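Local coordinates for protein Afp2 (Serratia entomophila, PDB 6RBN) that probably builds part of the contractile sheath around the inner tube of the anti-feeding prophage, a phage-tail-like injection system, at residues A258-L270 with R282-L294. Sequence-based numbering, arbitrary orientation.
Sequences AVERDIQKSLNKL and RVKAAVDSYLHSL
Y290 reaches its ring in among V259, D262 and I263 of the neighbouring helix. With CG anti to the backbone N (chi1 177°), the ring swings over to this neighbour: CD2 lies 3.9 Å from I263 CG1, while V259 CG1 approaches the rim of the ring almost level with it. At the far end of the ring, Y290 OH stands 3.0 Å from D262 OD2, the carboxylate and ring planes turned 71° apart. One turn beyond Y290, L294 CD2 meets the other methyl of V259, CG2, at 3.7 Å. Further along, I263 CD1 touches V287 CG1, the two side chains crossing at about a right angle, and L267 puts CD2 3.8 Å from V283 CG1. Two consecutive helices of the sheath C-terminal domain, 250-267 and 277-295, form a roughly antiparallel helical hairpin here; the segments 258-267 and 282-294 approach to 10.4 Å between axes, their directions 139° apart. V283, V287 and L291 also rest on the strands 309-312 and 328-335, so the same valines and leucine that meet the first helix also pack on that small antiparallel sheet. At the C-terminal end of segment 258-270, L270 splits its branches between two residues: CD1 touches V283 CG2 as the two side chains run past each other in opposite directions, and CD2 sits 3.4 Å from R282 NE, oblique to the guanidinium. The charge of R282 is answered by a salt bridge to E273, in the link joining the helices. K265 forms a salt bridge with D327 of a neighbouring Afp3 chain, and K284 hydrogen-bonds Q147 of an Afp1 chain.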
loop_
_atom_site.group_PDB
_atom_site.type_symbol
_atom_site.label_atom_id
_atom_site.label_comp_id
_atom_site.label_asym_id
_atom_site.label_seq_id
_atom_site.Cartn_x
_atom_site.Cartn_y
_atom_site.Cartn_z
ATOM N N ALA C 258 -77.925 -2.988 -17.961
ATOM C CA ALA C 258 -77.241 -3.508 -16.784
ATOM C C ALA C 258 -75.745 -3.239 -16.854
ATOM O O ALA C 258 -75.103 -3.004 -15.826
ATOM C CB ALA C 258 -77.511 -5.004 -16.642
ATOM N N VAL C 259 -75.173 -3.273 -18.057
ATOM C CA VAL C 259 -73.749 -3.007 -18.225
ATOM C C VAL C 259 -73.461 -1.521 -18.045
ATOM O O VAL C 259 -72.491 -1.137 -17.382
ATOM C CB VAL C 259 -73.280 -3.522 -19.599
ATOM C CG1 VAL C 259 -71.865 -3.116 -19.882
ATOM C CG2 VAL C 259 -73.370 -5.014 -19.643
ATOM N N GLU C 260 -74.318 -0.667 -18.608
ATOM C CA GLU C 260 -74.103 0.775 -18.547
ATOM C C GLU C 260 -74.280 1.317 -17.138
ATOM O O GLU C 260 -73.622 2.289 -16.759
ATOM C CB GLU C 260 -75.044 1.475 -19.525
ATOM C CG GLU C 260 -74.601 1.296 -20.956
ATOM C CD GLU C 260 -75.617 1.697 -21.990
ATOM O OE1 GLU C 260 -76.772 1.983 -21.629
ATOM O OE2 GLU C 260 -75.262 1.703 -23.180
ATOM N N ARG C 261 -75.147 0.696 -16.340
ATOM C CA ARG C 261 -75.307 1.152 -14.964
ATOM C C ARG C 261 -74.197 0.624 -14.068
ATOM O O ARG C 261 -73.707 1.346 -13.196
ATOM C CB ARG C 261 -76.676 0.745 -14.421
ATOM C CG ARG C 261 -77.833 1.513 -15.027
ATOM C CD ARG C 261 -79.163 0.967 -14.545
ATOM N NE ARG C 261 -79.376 1.212 -13.124
ATOM C CZ ARG C 261 -79.970 2.295 -12.637
ATOM N NH1 ARG C 261 -80.425 3.230 -13.458
ATOM N NH2 ARG C 261 -80.117 2.438 -11.328
ATOM N N ASP C 262 -73.775 -0.627 -14.265
ATOM C CA ASP C 262 -72.759 -1.198 -13.388
ATOM C C ASP C 262 -71.360 -0.693 -13.698
ATOM O O ASP C 262 -70.499 -0.723 -12.813
ATOM C CB ASP C 262 -72.780 -2.720 -13.464
ATOM C CG ASP C 262 -74.006 -3.318 -12.815
ATOM O OD1 ASP C 262 -74.534 -2.701 -11.867
ATOM O OD2 ASP C 262 -74.439 -4.404 -13.247
ATOM N N ILE C 263 -71.101 -0.245 -14.926
ATOM C CA ILE C 263 -69.813 0.376 -15.212
ATOM C C ILE C 263 -69.757 1.779 -14.623
ATOM O O ILE C 263 -68.750 2.170 -14.021
ATOM C CB ILE C 263 -69.524 0.354 -16.725
ATOM C CG1 ILE C 263 -69.183 -1.065 -17.170
ATOM C CG2 ILE C 263 -68.396 1.287 -17.104
ATOM C CD1 ILE C 263 -68.956 -1.198 -18.643
ATOM N N GLN C 264 -70.846 2.545 -14.736
ATOM C CA GLN C 264 -70.819 3.886 -14.166
ATOM C C GLN C 264 -70.927 3.875 -12.649
ATOM O O GLN C 264 -70.554 4.861 -12.018
ATOM C CB GLN C 264 -71.924 4.767 -14.748
ATOM C CG GLN C 264 -73.321 4.451 -14.289
ATOM C CD GLN C 264 -74.339 5.413 -14.856
ATOM O OE1 GLN C 264 -73.990 6.353 -15.563
ATOM N NE2 GLN C 264 -75.605 5.192 -14.534
ATOM N N LYS C 265 -71.415 2.790 -12.044
ATOM C CA LYS C 265 -71.305 2.666 -10.597
ATOM C C LYS C 265 -69.868 2.409 -10.171
ATOM O O LYS C 265 -69.468 2.798 -9.069
ATOM C CB LYS C 265 -72.213 1.552 -10.080
ATOM C CG LYS C 265 -73.682 1.930 -9.991
ATOM C CD LYS C 265 -74.568 0.730 -9.678
ATOM C CE LYS C 265 -74.795 0.544 -8.184
ATOM N NZ LYS C 265 -73.607 0.014 -7.459
ATOM N N SER C 266 -69.081 1.764 -11.027
ATOM C CA SER C 266 -67.691 1.485 -10.700
ATOM C C SER C 266 -66.781 2.655 -11.031
ATOM O O SER C 266 -65.745 2.829 -10.383
ATOM C CB SER C 266 -67.219 0.236 -11.438
ATOM O OG SER C 266 -65.855 -0.024 -11.167
ATOM N N LEU C 267 -67.137 3.459 -12.027
ATOM C CA LEU C 267 -66.308 4.583 -12.433
ATOM C C LEU C 267 -66.678 5.886 -11.738
ATOM O O LEU C 267 -66.009 6.894 -11.972
ATOM C CB LEU C 267 -66.372 4.782 -13.948
ATOM C CG LEU C 267 -65.785 3.665 -14.809
ATOM C CD1 LEU C 267 -65.911 4.011 -16.277
ATOM C CD2 LEU C 267 -64.347 3.397 -14.437
ATOM N N ASN C 268 -67.715 5.902 -10.899
ATOM C CA ASN C 268 -67.970 7.087 -10.088
ATOM C C ASN C 268 -66.955 7.248 -8.971
ATOM O O ASN C 268 -66.799 8.354 -8.448
ATOM C CB ASN C 268 -69.375 7.065 -9.492
ATOM C CG ASN C 268 -70.439 7.482 -10.481
ATOM O OD1 ASN C 268 -70.250 8.411 -11.262
ATOM N ND2 ASN C 268 -71.570 6.796 -10.449
ATOM N N LYS C 269 -66.266 6.178 -8.589
ATOM C CA LYS C 269 -65.193 6.289 -7.616
ATOM C C LYS C 269 -63.881 6.750 -8.233
ATOM O O LYS C 269 -62.913 6.963 -7.498
ATOM C CB LYS C 269 -65.000 4.953 -6.901
ATOM C CG LYS C 269 -66.193 4.550 -6.059
ATOM C CD LYS C 269 -65.920 3.286 -5.271
ATOM C CE LYS C 269 -65.910 2.070 -6.169
ATOM N NZ LYS C 269 -67.263 1.806 -6.721
ATOM N N LEU C 270 -63.825 6.911 -9.553
ATOM C CA LEU C 270 -62.658 7.450 -10.233
ATOM C C LEU C 270 -62.905 8.844 -10.789
ATOM O O LEU C 270 -62.090 9.346 -11.568
ATOM C CB LEU C 270 -62.217 6.511 -11.355
ATOM C CG LEU C 270 -61.684 5.163 -10.878
ATOM C CD1 LEU C 270 -61.373 4.267 -12.053
ATOM C CD2 LEU C 270 -60.459 5.370 -10.018
ATOM N N ARG C 282 -56.156 2.974 -15.340
ATOM C CA ARG C 282 -56.897 2.421 -14.216
ATOM C C ARG C 282 -58.390 2.387 -14.509
ATOM O O ARG C 282 -59.122 1.592 -13.913
ATOM C CB ARG C 282 -56.575 3.223 -12.954
ATOM C CG ARG C 282 -57.034 2.585 -11.664
ATOM C CD ARG C 282 -56.536 3.336 -10.454
ATOM N NE ARG C 282 -57.112 4.665 -10.350
ATOM C CZ ARG C 282 -56.752 5.556 -9.438
ATOM N NH1 ARG C 282 -55.824 5.255 -8.544
ATOM N NH2 ARG C 282 -57.326 6.748 -9.415
ATOM N N VAL C 283 -58.852 3.207 -15.448
ATOM C CA VAL C 283 -60.244 3.138 -15.876
ATOM C C VAL C 283 -60.474 1.929 -16.772
ATOM O O VAL C 283 -61.394 1.138 -16.538
ATOM C CB VAL C 283 -60.659 4.448 -16.571
ATOM C CG1 VAL C 283 -61.999 4.289 -17.235
ATOM C CG2 VAL C 283 -60.746 5.558 -15.557
ATOM N N LYS C 284 -59.637 1.746 -17.795
ATOM C CA LYS C 284 -59.892 0.684 -18.760
ATOM C C LYS C 284 -59.563 -0.702 -18.226
ATOM O O LYS C 284 -59.926 -1.689 -18.868
ATOM C CB LYS C 284 -59.108 0.906 -20.051
ATOM C CG LYS C 284 -57.642 0.583 -19.960
ATOM C CD LYS C 284 -56.972 0.809 -21.298
ATOM C CE LYS C 284 -57.451 -0.197 -22.322
ATOM N NZ LYS C 284 -57.042 -1.576 -21.973
ATOM N N ALA C 285 -58.887 -0.804 -17.088
ATOM C CA ALA C 285 -58.706 -2.094 -16.445
ATOM C C ALA C 285 -59.784 -2.388 -15.421
ATOM O O ALA C 285 -59.976 -3.553 -15.060
ATOM C CB ALA C 285 -57.340 -2.166 -15.778
ATOM N N ALA C 286 -60.486 -1.361 -14.944
ATOM C CA ALA C 286 -61.681 -1.570 -14.145
ATOM C C ALA C 286 -62.860 -2.011 -14.993
ATOM O O ALA C 286 -63.808 -2.591 -14.458
ATOM C CB ALA C 286 -62.042 -0.294 -13.390
ATOM N N VAL C 287 -62.821 -1.750 -16.294
ATOM C CA VAL C 287 -63.875 -2.195 -17.195
ATOM C C VAL C 287 -63.574 -3.584 -17.743
ATOM O O VAL C 287 -64.471 -4.424 -17.842
ATOM C CB VAL C 287 -64.063 -1.165 -18.323
ATOM C CG1 VAL C 287 -65.167 -1.591 -19.249
ATOM C CG2 VAL C 287 -64.365 0.198 -17.749
ATOM N N ASP C 288 -62.308 -3.848 -18.089
ATOM C CA ASP C 288 -61.914 -5.178 -18.549
ATOM C C ASP C 288 -62.059 -6.228 -17.459
ATOM O O ASP C 288 -62.299 -7.398 -17.763
ATOM C CB ASP C 288 -60.474 -5.171 -19.053
ATOM C CG ASP C 288 -60.329 -4.511 -20.396
ATOM O OD1 ASP C 288 -61.298 -4.542 -21.179
ATOM O OD2 ASP C 288 -59.238 -3.978 -20.683
ATOM N N SER C 289 -61.907 -5.843 -16.191
ATOM C CA SER C 289 -62.154 -6.793 -15.114
ATOM C C SER C 289 -63.640 -7.064 -14.951
ATOM O O SER C 289 -64.027 -8.182 -14.600
ATOM C CB SER C 289 -61.568 -6.279 -13.802
ATOM O OG SER C 289 -62.290 -5.159 -13.330
ATOM N N TYR C 290 -64.483 -6.061 -15.201
ATOM C CA TYR C 290 -65.924 -6.271 -15.134
ATOM C C TYR C 290 -66.413 -7.095 -16.314
ATOM O O TYR C 290 -67.202 -8.032 -16.143
ATOM C CB TYR C 290 -66.656 -4.931 -15.080
ATOM C CG TYR C 290 -68.159 -5.082 -15.073
ATOM C CD1 TYR C 290 -68.823 -5.520 -13.939
ATOM C CD2 TYR C 290 -68.911 -4.795 -16.203
ATOM C CE1 TYR C 290 -70.192 -5.669 -13.928
ATOM C CE2 TYR C 290 -70.281 -4.944 -16.202
ATOM C CZ TYR C 290 -70.914 -5.379 -15.063
ATOM O OH TYR C 290 -72.278 -5.530 -15.054
ATOM N N LEU C 291 -65.965 -6.761 -17.520
ATOM C CA LEU C 291 -66.456 -7.444 -18.708
ATOM C C LEU C 291 -65.890 -8.845 -18.871
ATOM O O LEU C 291 -66.471 -9.639 -19.614
ATOM C CB LEU C 291 -66.149 -6.623 -19.958
ATOM C CG LEU C 291 -66.911 -5.310 -20.096
ATOM C CD1 LEU C 291 -66.433 -4.545 -21.307
ATOM C CD2 LEU C 291 -68.394 -5.576 -20.193
ATOM N N HIS C 292 -64.782 -9.175 -18.204
ATOM C CA HIS C 292 -64.284 -10.543 -18.281
ATOM C C HIS C 292 -65.094 -11.473 -17.395
ATOM O O HIS C 292 -65.377 -12.611 -17.781
ATOM C CB HIS C 292 -62.815 -10.615 -17.877
ATOM C CG HIS C 292 -62.187 -11.947 -18.134
ATOM N ND1 HIS C 292 -61.689 -12.308 -19.367
ATOM C CD2 HIS C 292 -62.021 -13.025 -17.334
ATOM C CE1 HIS C 292 -61.212 -13.537 -19.303
ATOM N NE2 HIS C 292 -61.402 -13.996 -18.081
ATOM N N SER C 293 -65.464 -11.010 -16.199
ATOM C CA SER C 293 -66.297 -11.814 -15.316
ATOM C C SER C 293 -67.714 -11.928 -15.847
ATOM O O SER C 293 -68.411 -12.902 -15.554
ATOM C CB SER C 293 -66.311 -11.212 -13.917
ATOM O OG SER C 293 -67.014 -9.985 -13.915
ATOM N N LEU C 294 -68.155 -10.937 -16.616
ATOM C CA LEU C 294 -69.452 -11.007 -17.271
ATOM C C LEU C 294 -69.420 -11.928 -18.482
ATOM O O LEU C 294 -70.420 -12.586 -18.782
ATOM C CB LEU C 294 -69.884 -9.603 -17.683
ATOM C CG LEU C 294 -71.285 -9.412 -18.236
ATOM C CD1 LEU C 294 -72.304 -9.682 -17.156
ATOM C CD2 LEU C 294 -71.419 -8.018 -18.764
#